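Local atomic coordinates of alpha-2,3-sialyltransferase (Campylobacter jejuni, PDB entry 2P2V), a protein that probably transfers sialic acid from CMP-sialic acid to acceptor glycans in an alpha-2,3 linkage, and here holds a fluorinated analogue of that donor. Residues Q20-A25 with K164-C169; N224-C229 with H237-I242; T187-I192 with N259-T264. All coordinates share one frame; numbering follows the deposited sequence.

In this N-terminal, donor-binding part of a longer membrane protein, segment 20-25 opens interaction 1, which closes after 138 intervening residues when strand 165-169 settles beside strand 21-25 in the central parallel sheet. Segment 187-192 then opens interaction 3. Before this closes, the chain enters strand 224-227 and turns back within a few residues, so that 237-242 completes interaction 2; only afterwards does 259-264 reach helix 187-192. Interaction 2 thus lies within the loop of interaction 3, and both follow interaction 1. Interactions 1 and 2 touch through strands 165-169 and 224-227, whereas interaction 3 joins helix and loop on the opposite side of the chain's centre, about 29 Å from interaction 1, centre to centre.

Interaction 1 (Q20-A25 with K164-C169); sequences QNIIIA and KTIYLC. With EDO (1,2-ethanediol), chain H.
Ile22 and Ile24 pair with Thr165, Tyr167 and Cys169 as strand 21-25 runs parallel to strand 165-169 in a Rossmann-like sheet. Ile22 N donates to Thr165 O and Ile22 O accepts from Tyr167 N; Ile24 repeats the pattern with Tyr167 O and Cys169 N. Where the ladder starts, Gln20 O is gripped twice, by Lys164 N at 2.8 Å on an in-plane lone pair and by Thr165 N at 3.1 Å. The Gln20 and Lys164 side chains run alongside each other, Gln20 CD 3.6 Å from Lys164 CG. A 1,2-ethanediol, probably from the crystallisation liquor, takes a bond from Gln20 N on O2 and gives one from O1 to Gln20 OE1. On the face bearing Asn21, a water links Asn21 OD1 to Tyr167 OH and another, bonded to the diol O1, links it to Thr165 OG1, while Asn21 ND2 is bound to Glu42 O. Chi2 of Ile23 (-49°) turns its CD1 to Tyr167 CD2 at 3.5 Å, and Ile22 O sits at the ring edge. Helix 150-161 packs on the other face, where Ile24 CD1 meets Ile166 CG2 at 3.7 Å. Ala25 CB rests on Cys169 SG at 3.6 Å, about 8 Å from the bound donor analogue.

Interaction 2 (N224-C229 with H237-I242); sequences NIYALC and HFPLSI
Ala227 meets Leu240 in a single bridge, where the loop that follows edge strand 224-227 of the parallel sheet turns back on it. Residues 239-242 have polyproline II-like backbone angles, and the touching parts of the two segments run 75° apart, so the backbones meet locally and do not form a longer ladder. Two hydrogen bonds make the bridge, both using Ala227: its N donates to Pro239 O at 2.8 Å from above the carbonyl plane, and its O accepts from Ser241 N at 2.9 Å, in plane and nearly straight (174°). The same two oxygens take CA-H...O contacts from Tyr226 CA and Leu240 CA.

The apolar contacts lie around this bridge. Tyr226 and Pro239 cross at about a right angle, Tyr226 CD1 3.8 Å from Pro239 CG, and Pro239 O lies near the ring plane at the tyrosine edge. Ile225 and Phe238 lie side by side, CG2 of Ile225 4.0 Å from CD2 of Phe238, with Leu214 of helix 207-221 also against the phenylalanine. Outside the two segments, Arg38 NH2 binds Ser241 O, and Ser241 packs on Tyr167 of the neighbouring strand. Although the Leu240 side chain starts away from segment 224-229, its CD2 reaches Ala227 CB at 3.8 Å and Cys229 O at 3.5 Å.

Interaction 3 (T187-I192 with N259-T264); sequences TNIKTI and NDILLT
Asn188 N donates to Asp260 OD2 at 2.8 Å, the one clear hydrogen bond between helix 187-192 and segment 259-264. The oxygen is met on its syn side, 17° out of the carboxylate plane, and with CG anti to its own backbone N (chi1 -163°) the aspartate brings its carboxylate to the first turn of the helix. A negative group at this end would probably suit the helix dipole. Apolar contacts lie next to this bond. Ile261 CG2 touches Asn188 CB at 3.6 Å and Ile192 CD1 at 3.7 Å, and the Ile189 side chain crosses that of Ile261 at about a right angle, its CD1 3.9 Å from Ile261 CG2. Farther along, Ile192 and Leu263 slide past each other in opposite directions, Ile192 CG1 3.9 Å from Leu263 CD1.

In the next shell, Asp260 OD1 is bound by Ser186 OG, just before the helix, and weakly by Ile261 N, so both carboxylate oxygens are engaged. Thr187 O receives Thr191 N and also Thr191 OG1 at 3.1 Å. Helix 73-85 backs the loop: its Thr79 OG1 binds Leu262 N, and Gln76 packs on Ile261. At the end of the segment, Thr264 packs on Tyr143 of a second subunit. The Ile189 side chain is about 6 Å from the bound CMP-sialic acid analogue, consistent with helix 187-192 belonging to the lid over the donor site known in sialyltransferases of this family.

Interaction 1 (Q20-A25 with K164-C169)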
loop_
_atom_site.group_PDB
_atom_site.type_symbol
_atom_site.label_atom_id
_atom_site.label_comp_id
_atom_site.label_asym_id
_atom_site.label_seq_id
_atom_site.Cartn_x
_atom_site.Cartn_y
_atom_site.Cartn_z
ATOM N N GLN A 20 26.571 25.277 -0.592
ATOM C CA GLN A 20 25.723 24.732 -1.649
ATOM C C GLN A 20 26.540 24.306 -2.860
ATOM O O GLN A 20 26.040 24.281 -3.986
ATOM C CB GLN A 20 24.649 25.770 -2.026
ATOM C CG GLN A 20 23.713 26.160 -0.880
ATOM C CD GLN A 20 22.939 27.460 -1.164
ATOM O OE1 GLN A 20 23.515 28.429 -1.658
ATOM N NE2 GLN A 20 21.634 27.473 -0.863
ATOM N N ASN A 21 27.804 23.944 -2.631
ATOM C CA ASN A 21 28.711 23.587 -3.695
ATOM C C ASN A 21 28.875 22.077 -3.768
ATOM O O ASN A 21 29.124 21.445 -2.761
ATOM C CB ASN A 21 30.135 24.127 -3.454
ATOM C CG ASN A 21 30.212 25.669 -3.516
ATOM O OD1 ASN A 21 29.495 26.310 -4.294
ATOM N ND2 ASN A 21 31.104 26.248 -2.695
ATOM N N ILE A 22 28.845 21.557 -4.970
ATOM C CA ILE A 22 28.973 20.100 -5.096
ATOM C C ILE A 22 29.922 19.809 -6.238
ATOM O O ILE A 22 29.839 20.434 -7.287
ATOM C CB ILE A 22 27.540 19.452 -5.241
ATOM C CG1 ILE A 22 27.628 17.896 -5.253
ATOM C CG2 ILE A 22 26.818 19.922 -6.489
ATOM C CD1 ILE A 22 28.063 17.313 -3.943
ATOM N N ILE A 23 30.840 18.863 -6.036
ATOM C CA ILE A 23 31.683 18.371 -7.094
ATOM C C ILE A 23 31.085 17.018 -7.429
ATOM O O ILE A 23 30.835 16.224 -6.509
ATOM C CB ILE A 23 33.139 18.152 -6.622
ATOM C CG1 ILE A 23 33.666 19.374 -5.835
ATOM C CG2 ILE A 23 34.035 17.736 -7.780
ATOM C CD1 ILE A 23 33.436 20.725 -6.538
ATOM N N ILE A 24 30.890 16.795 -8.724
ATOM C CA ILE A 24 30.255 15.630 -9.271
ATOM C C ILE A 24 31.228 15.023 -10.256
ATOM O O ILE A 24 31.576 15.642 -11.273
ATOM C CB ILE A 24 28.894 15.983 -9.914
ATOM C CG1 ILE A 24 27.925 16.530 -8.840
ATOM C CG2 ILE A 24 28.343 14.742 -10.658
ATOM C CD1 ILE A 24 26.547 16.942 -9.347
ATOM N N ALA A 25 31.707 13.817 -9.942
ATOM C CA ALA A 25 32.715 13.180 -10.767
ATOM C C ALA A 25 32.236 11.939 -11.475
ATOM O O ALA A 25 31.707 10.999 -10.841
ATOM C CB ALA A 25 33.936 12.897 -9.961
ATOM N N LYS A 164 23.554 24.388 -5.272
ATOM C CA LYS A 164 23.354 25.529 -6.192
ATOM C C LYS A 164 24.438 25.711 -7.230
ATOM O O LYS A 164 24.183 26.284 -8.304
ATOM C CB LYS A 164 23.117 26.811 -5.390
ATOM C CG LYS A 164 21.840 26.805 -4.578
ATOM C CD LYS A 164 20.607 26.489 -5.435
ATOM C CE LYS A 164 19.346 26.563 -4.606
ATOM N NZ LYS A 164 18.202 25.901 -5.329
ATOM N N THR A 165 25.646 25.217 -6.931
ATOM C CA THR A 165 26.733 25.261 -7.880
ATOM C C THR A 165 27.411 23.911 -8.066
ATOM O O THR A 165 28.018 23.394 -7.140
ATOM C CB THR A 165 27.822 26.300 -7.487
ATOM O OG1 THR A 165 27.183 27.530 -7.120
ATOM C CG2 THR A 165 28.698 26.547 -8.688
ATOM N N ILE A 166 27.376 23.410 -9.289
ATOM C CA ILE A 166 27.966 22.098 -9.622
ATOM C C ILE A 166 29.289 22.245 -10.375
ATOM O O ILE A 166 29.342 22.975 -11.354
ATOM C CB ILE A 166 26.975 21.310 -10.521
ATOM C CG1 ILE A 166 25.667 21.089 -9.788
ATOM C CG2 ILE A 166 27.615 20.035 -11.049
ATOM C CD1 ILE A 166 24.540 20.774 -10.689
ATOM N N TYR A 167 30.333 21.519 -9.958
ATOM C CA TYR A 167 31.573 21.467 -10.693
ATOM C C TYR A 167 31.774 20.084 -11.175
ATOM O O TYR A 167 31.835 19.150 -10.351
ATOM C CB TYR A 167 32.736 21.787 -9.789
ATOM C CG TYR A 167 32.597 23.157 -9.187
ATOM C CD1 TYR A 167 33.280 24.256 -9.737
ATOM C CD2 TYR A 167 31.772 23.360 -8.111
ATOM C CE1 TYR A 167 33.118 25.536 -9.182
ATOM C CE2 TYR A 167 31.619 24.632 -7.524
ATOM C CZ TYR A 167 32.314 25.702 -8.079
ATOM O OH TYR A 167 32.142 26.962 -7.503
ATOM N N LEU A 168 31.900 19.945 -12.483
ATOM C CA LEU A 168 31.969 18.623 -13.081
ATOM C C LEU A 168 33.329 18.190 -13.487
ATOM O O LEU A 168 34.118 18.987 -14.001
ATOM C CB LEU A 168 31.091 18.573 -14.322
ATOM C CG LEU A 168 29.624 18.901 -14.101
ATOM C CD1 LEU A 168 29.003 19.104 -15.489
ATOM C CD2 LEU A 168 28.890 17.820 -13.305
ATOM N N CYS A 169 33.600 16.897 -13.330
ATOM C CA CYS A 169 34.835 16.344 -13.790
ATOM C C CYS A 169 34.622 14.874 -14.095
ATOM O O CYS A 169 33.610 14.287 -13.675
ATOM C CB CYS A 169 35.976 16.524 -12.776
ATOM S SG CYS A 169 35.707 15.763 -11.150
HETATM C C1 EDO H . 26.720 29.689 -1.857
HETATM O O1 EDO H . 25.703 29.295 -2.805
HETATM C C2 EDO H . 26.799 28.706 -0.692
HETATM O O2 EDO H . 27.947 27.851 -0.841
HETATM O O HOH W 1 26.860 27.614 -4.519
HETATM O O HOH W 2 30.816 28.107 -5.733
#

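Interaction 2 (N224-C229 with H237-I242)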
loop_
_atom_site.group_PDB
_atom_site.type_symbol
_atom_site.label_atom_id
_atom_site.label_comp_id
_atom_site.label_asym_id
_atom_site.label_seq_id
_atom_site.Cartn_x
_atom_site.Cartn_y
_atom_site.Cartn_z
ATOM N N ASN A 224 24.284 26.881 -11.277
ATOM C CA ASN A 224 25.420 27.094 -12.139
ATOM C C ASN A 224 26.200 25.820 -12.281
ATOM O O ASN A 224 26.355 25.109 -11.306
ATOM C CB ASN A 224 26.283 28.231 -11.533
ATOM C CG ASN A 224 25.609 29.599 -11.719
ATOM O OD1 ASN A 224 25.229 30.280 -10.744
ATOM N ND2 ASN A 224 25.371 29.952 -12.983
ATOM N N ILE A 225 26.647 25.535 -13.495
ATOM C CA ILE A 225 27.407 24.368 -13.800
ATOM C C ILE A 225 28.734 24.727 -14.470
ATOM O O ILE A 225 28.762 25.273 -15.583
ATOM C CB ILE A 225 26.614 23.359 -14.709
ATOM C CG1 ILE A 225 25.193 23.090 -14.137
ATOM C CG2 ILE A 225 27.453 22.123 -14.925
ATOM C CD1 ILE A 225 24.263 22.229 -15.030
ATOM N N TYR A 226 29.821 24.376 -13.787
ATOM C CA TYR A 226 31.168 24.566 -14.295
ATOM C C TYR A 226 31.904 23.287 -14.599
ATOM O O TYR A 226 31.580 22.233 -14.036
ATOM C CB TYR A 226 31.954 25.316 -13.240
ATOM C CG TYR A 226 31.370 26.684 -12.993
ATOM C CD1 TYR A 226 31.596 27.732 -13.911
ATOM C CD2 TYR A 226 30.579 26.928 -11.895
ATOM C CE1 TYR A 226 31.046 28.994 -13.708
ATOM C CE2 TYR A 226 30.030 28.180 -11.671
ATOM C CZ TYR A 226 30.273 29.209 -12.584
ATOM O OH TYR A 226 29.707 30.451 -12.352
ATOM N N ALA A 227 32.911 23.395 -15.460
ATOM C CA ALA A 227 33.904 22.342 -15.670
ATOM C C ALA A 227 35.144 22.558 -14.797
ATOM O O ALA A 227 35.416 23.688 -14.359
ATOM C CB ALA A 227 34.293 22.262 -17.143
ATOM N N LEU A 228 35.913 21.478 -14.569
ATOM C CA LEU A 228 37.161 21.547 -13.796
ATOM C C LEU A 228 38.384 21.063 -14.607
ATOM O O LEU A 228 39.524 21.275 -14.195
ATOM C CB LEU A 228 37.037 20.699 -12.507
ATOM C CG LEU A 228 36.060 21.061 -11.399
ATOM C CD1 LEU A 228 36.045 19.928 -10.354
ATOM C CD2 LEU A 228 36.422 22.377 -10.712
ATOM N N CYS A 229 38.147 20.384 -15.728
ATOM C CA CYS A 229 39.208 19.736 -16.491
ATOM C C CYS A 229 39.484 20.508 -17.790
ATOM O O CYS A 229 38.655 20.538 -18.690
ATOM C CB CYS A 229 38.852 18.275 -16.762
ATOM S SG CYS A 229 38.335 17.446 -15.186
ATOM N N HIS A 237 31.557 22.983 -23.595
ATOM C CA HIS A 237 30.108 23.138 -23.436
ATOM C C HIS A 237 29.693 23.819 -22.178
ATOM O O HIS A 237 28.641 24.462 -22.149
ATOM C CB HIS A 237 29.433 21.794 -23.512
ATOM C CG HIS A 237 29.624 21.130 -24.820
ATOM N ND1 HIS A 237 28.890 21.475 -25.935
ATOM C CD2 HIS A 237 30.483 20.163 -25.210
ATOM C CE1 HIS A 237 29.278 20.729 -26.953
ATOM N NE2 HIS A 237 30.236 19.920 -26.538
ATOM N N PHE A 238 30.510 23.663 -21.138
ATOM C CA PHE A 238 30.334 24.394 -19.897
ATOM C C PHE A 238 31.609 25.140 -19.609
ATOM O O PHE A 238 32.701 24.628 -19.942
ATOM C CB PHE A 238 29.978 23.416 -18.763
ATOM C CG PHE A 238 28.703 22.707 -19.034
ATOM C CD1 PHE A 238 28.701 21.513 -19.753
ATOM C CD2 PHE A 238 27.495 23.300 -18.716
ATOM C CE1 PHE A 238 27.504 20.900 -20.072
ATOM C CE2 PHE A 238 26.298 22.672 -19.023
ATOM C CZ PHE A 238 26.323 21.488 -19.724
ATOM N N PRO A 239 31.483 26.351 -19.026
ATOM C CA PRO A 239 32.651 27.161 -18.667
ATOM C C PRO A 239 33.505 26.471 -17.617
ATOM O O PRO A 239 32.966 25.981 -16.594
ATOM C CB PRO A 239 32.024 28.406 -18.021
ATOM C CG PRO A 239 30.635 27.960 -17.599
ATOM C CD PRO A 239 30.228 27.036 -18.684
ATOM N N LEU A 240 34.824 26.456 -17.843
ATOM C CA LEU A 240 35.748 26.161 -16.755
ATOM C C LEU A 240 35.529 27.120 -15.608
ATOM O O LEU A 240 35.337 28.345 -15.783
ATOM C CB LEU A 240 37.220 26.199 -17.195
ATOM C CG LEU A 240 37.733 25.220 -18.241
ATOM C CD1 LEU A 240 39.145 25.658 -18.649
ATOM C CD2 LEU A 240 37.720 23.757 -17.735
ATOM N N SER A 241 35.542 26.559 -14.414
ATOM C CA SER A 241 35.536 27.300 -13.176
ATOM C C SER A 241 36.799 28.202 -13.133
ATOM O O SER A 241 37.880 27.813 -13.629
ATOM C CB SER A 241 35.604 26.286 -12.031
ATOM O OG SER A 241 35.114 26.879 -10.860
ATOM N N ILE A 242 36.675 29.357 -12.508
ATOM C CA ILE A 242 37.828 30.284 -12.401
ATOM C C ILE A 242 38.990 29.734 -11.562
ATOM O O ILE A 242 38.769 29.129 -10.502
ATOM C CB ILE A 242 37.396 31.663 -11.891
ATOM C CG1 ILE A 242 36.663 32.422 -13.016
ATOM C CG2 ILE A 242 38.627 32.498 -11.413
ATOM C CD1 ILE A 242 35.922 33.709 -12.531
#

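Interaction 3 (T187-I192 with N259-T264)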
loop_
_atom_site.group_PDB
_atom_site.type_symbol
_atom_site.label_atom_id
_atom_site.label_comp_id
_atom_site.label_asym_id
_atom_site.label_seq_id
_atom_site.Cartn_x
_atom_site.Cartn_y
_atom_site.Cartn_z
ATOM N N THR A 187 38.756 -8.275 -13.625
ATOM C CA THR A 187 38.365 -9.676 -13.525
ATOM C C THR A 187 36.923 -9.806 -13.004
ATOM O O THR A 187 36.135 -10.572 -13.542
ATOM C CB THR A 187 39.332 -10.486 -12.635
ATOM O OG1 THR A 187 40.675 -10.028 -12.841
ATOM C CG2 THR A 187 39.256 -11.957 -12.998
ATOM N N ASN A 188 36.583 -9.043 -11.964
ATOM C CA ASN A 188 35.246 -9.165 -11.362
ATOM C C ASN A 188 34.117 -8.629 -12.245
ATOM O O ASN A 188 33.025 -9.196 -12.265
ATOM C CB ASN A 188 35.214 -8.542 -9.970
ATOM C CG ASN A 188 36.053 -9.305 -8.971
ATOM O OD1 ASN A 188 36.445 -8.760 -7.937
ATOM N ND2 ASN A 188 36.326 -10.600 -9.260
ATOM N N ILE A 189 34.383 -7.546 -12.978
ATOM C CA ILE A 189 33.407 -7.019 -13.936
ATOM C C ILE A 189 33.054 -8.109 -14.968
ATOM O O ILE A 189 31.873 -8.401 -15.204
ATOM C CB ILE A 189 33.909 -5.691 -14.617
ATOM C CG1 ILE A 189 33.854 -4.490 -13.636
ATOM C CG2 ILE A 189 33.145 -5.397 -15.932
ATOM C CD1 ILE A 189 32.421 -4.083 -13.140
ATOM N N LYS A 190 34.095 -8.727 -15.535
ATOM C CA LYS A 190 33.948 -9.876 -16.449
ATOM C C LYS A 190 33.121 -11.025 -15.870
ATOM O O LYS A 190 32.279 -11.581 -16.565
ATOM C CB LYS A 190 35.325 -10.386 -16.898
ATOM C CG LYS A 190 36.063 -9.457 -17.865
ATOM C CD LYS A 190 37.490 -9.939 -18.086
ATOM C CE LYS A 190 38.242 -9.064 -19.067
ATOM N NZ LYS A 190 39.711 -9.234 -18.821
ATOM N N THR A 191 33.339 -11.368 -14.602
ATOM C CA THR A 191 32.640 -12.499 -13.994
ATOM C C THR A 191 31.149 -12.220 -13.843
ATOM O O THR A 191 30.313 -12.982 -14.359
ATOM C CB THR A 191 33.202 -12.884 -12.621
ATOM O OG1 THR A 191 34.613 -13.086 -12.713
ATOM C CG2 THR A 191 32.552 -14.159 -12.130
ATOM N N ILE A 192 30.817 -11.132 -13.136
ATOM C CA ILE A 192 29.415 -10.814 -12.820
ATOM C C ILE A 192 28.585 -10.803 -14.114
ATOM O O ILE A 192 27.573 -11.513 -14.211
ATOM C CB ILE A 192 29.262 -9.501 -11.982
ATOM C CG1 ILE A 192 30.068 -9.609 -10.678
ATOM C CG2 ILE A 192 27.794 -9.250 -11.629
ATOM C CD1 ILE A 192 30.276 -8.303 -9.922
ATOM N N ASN A 259 40.333 -2.476 -5.494
ATOM C CA ASN A 259 40.447 -1.903 -6.818
ATOM C C ASN A 259 39.584 -2.580 -7.840
ATOM O O ASN A 259 39.716 -2.311 -9.033
ATOM C CB ASN A 259 41.897 -1.952 -7.304
ATOM C CG ASN A 259 42.441 -3.385 -7.459
ATOM O OD1 ASN A 259 41.820 -4.382 -7.048
ATOM N ND2 ASN A 259 43.635 -3.480 -8.043
ATOM N N ASP A 260 38.726 -3.498 -7.400
ATOM C CA ASP A 260 37.773 -4.163 -8.319
ATOM C C ASP A 260 36.501 -4.317 -7.479
ATOM O O ASP A 260 36.579 -4.254 -6.250
ATOM C CB ASP A 260 38.324 -5.524 -8.742
ATOM C CG ASP A 260 37.640 -6.097 -9.968
ATOM O OD1 ASP A 260 36.698 -5.471 -10.490
ATOM O OD2 ASP A 260 38.038 -7.225 -10.404
ATOM N N ILE A 261 35.360 -4.434 -8.152
ATOM C CA ILE A 261 34.064 -4.643 -7.492
ATOM C C ILE A 261 34.134 -5.981 -6.762
ATOM O O ILE A 261 34.655 -6.964 -7.319
ATOM C CB ILE A 261 32.870 -4.587 -8.510
ATOM C CG1 ILE A 261 31.515 -4.615 -7.804
ATOM C CG2 ILE A 261 32.968 -5.734 -9.624
ATOM C CD1 ILE A 261 30.343 -4.298 -8.787
ATOM N N LEU A 262 33.679 -6.002 -5.511
ATOM C CA LEU A 262 33.678 -7.257 -4.734
ATOM C C LEU A 262 32.615 -8.239 -5.164
ATOM O O LEU A 262 31.504 -7.889 -5.552
ATOM C CB LEU A 262 33.530 -6.956 -3.247
ATOM C CG LEU A 262 34.596 -6.028 -2.643
ATOM C CD1 LEU A 262 34.491 -6.022 -1.141
ATOM C CD2 LEU A 262 36.044 -6.374 -3.101
ATOM N N LEU A 263 32.947 -9.522 -5.061
ATOM C CA LEU A 263 32.001 -10.571 -5.397
ATOM C C LEU A 263 31.298 -10.954 -4.107
ATOM O O LEU A 263 31.846 -10.777 -3.031
ATOM C CB LEU A 263 32.786 -11.802 -5.906
ATOM C CG LEU A 263 32.948 -12.052 -7.421
ATOM C CD1 LEU A 263 32.976 -10.853 -8.338
ATOM C CD2 LEU A 263 34.129 -13.053 -7.679
ATOM N N THR A 264 30.126 -11.569 -4.201
ATOM C CA THR A 264 29.422 -11.961 -2.987
ATOM C C THR A 264 29.484 -13.483 -2.858
ATOM O O THR A 264 29.520 -14.167 -3.853
ATOM C CB THR A 264 27.966 -11.479 -3.043
ATOM O OG1 THR A 264 27.365 -11.969 -4.238
ATOM C CG2 THR A 264 27.941 -9.929 -3.134
#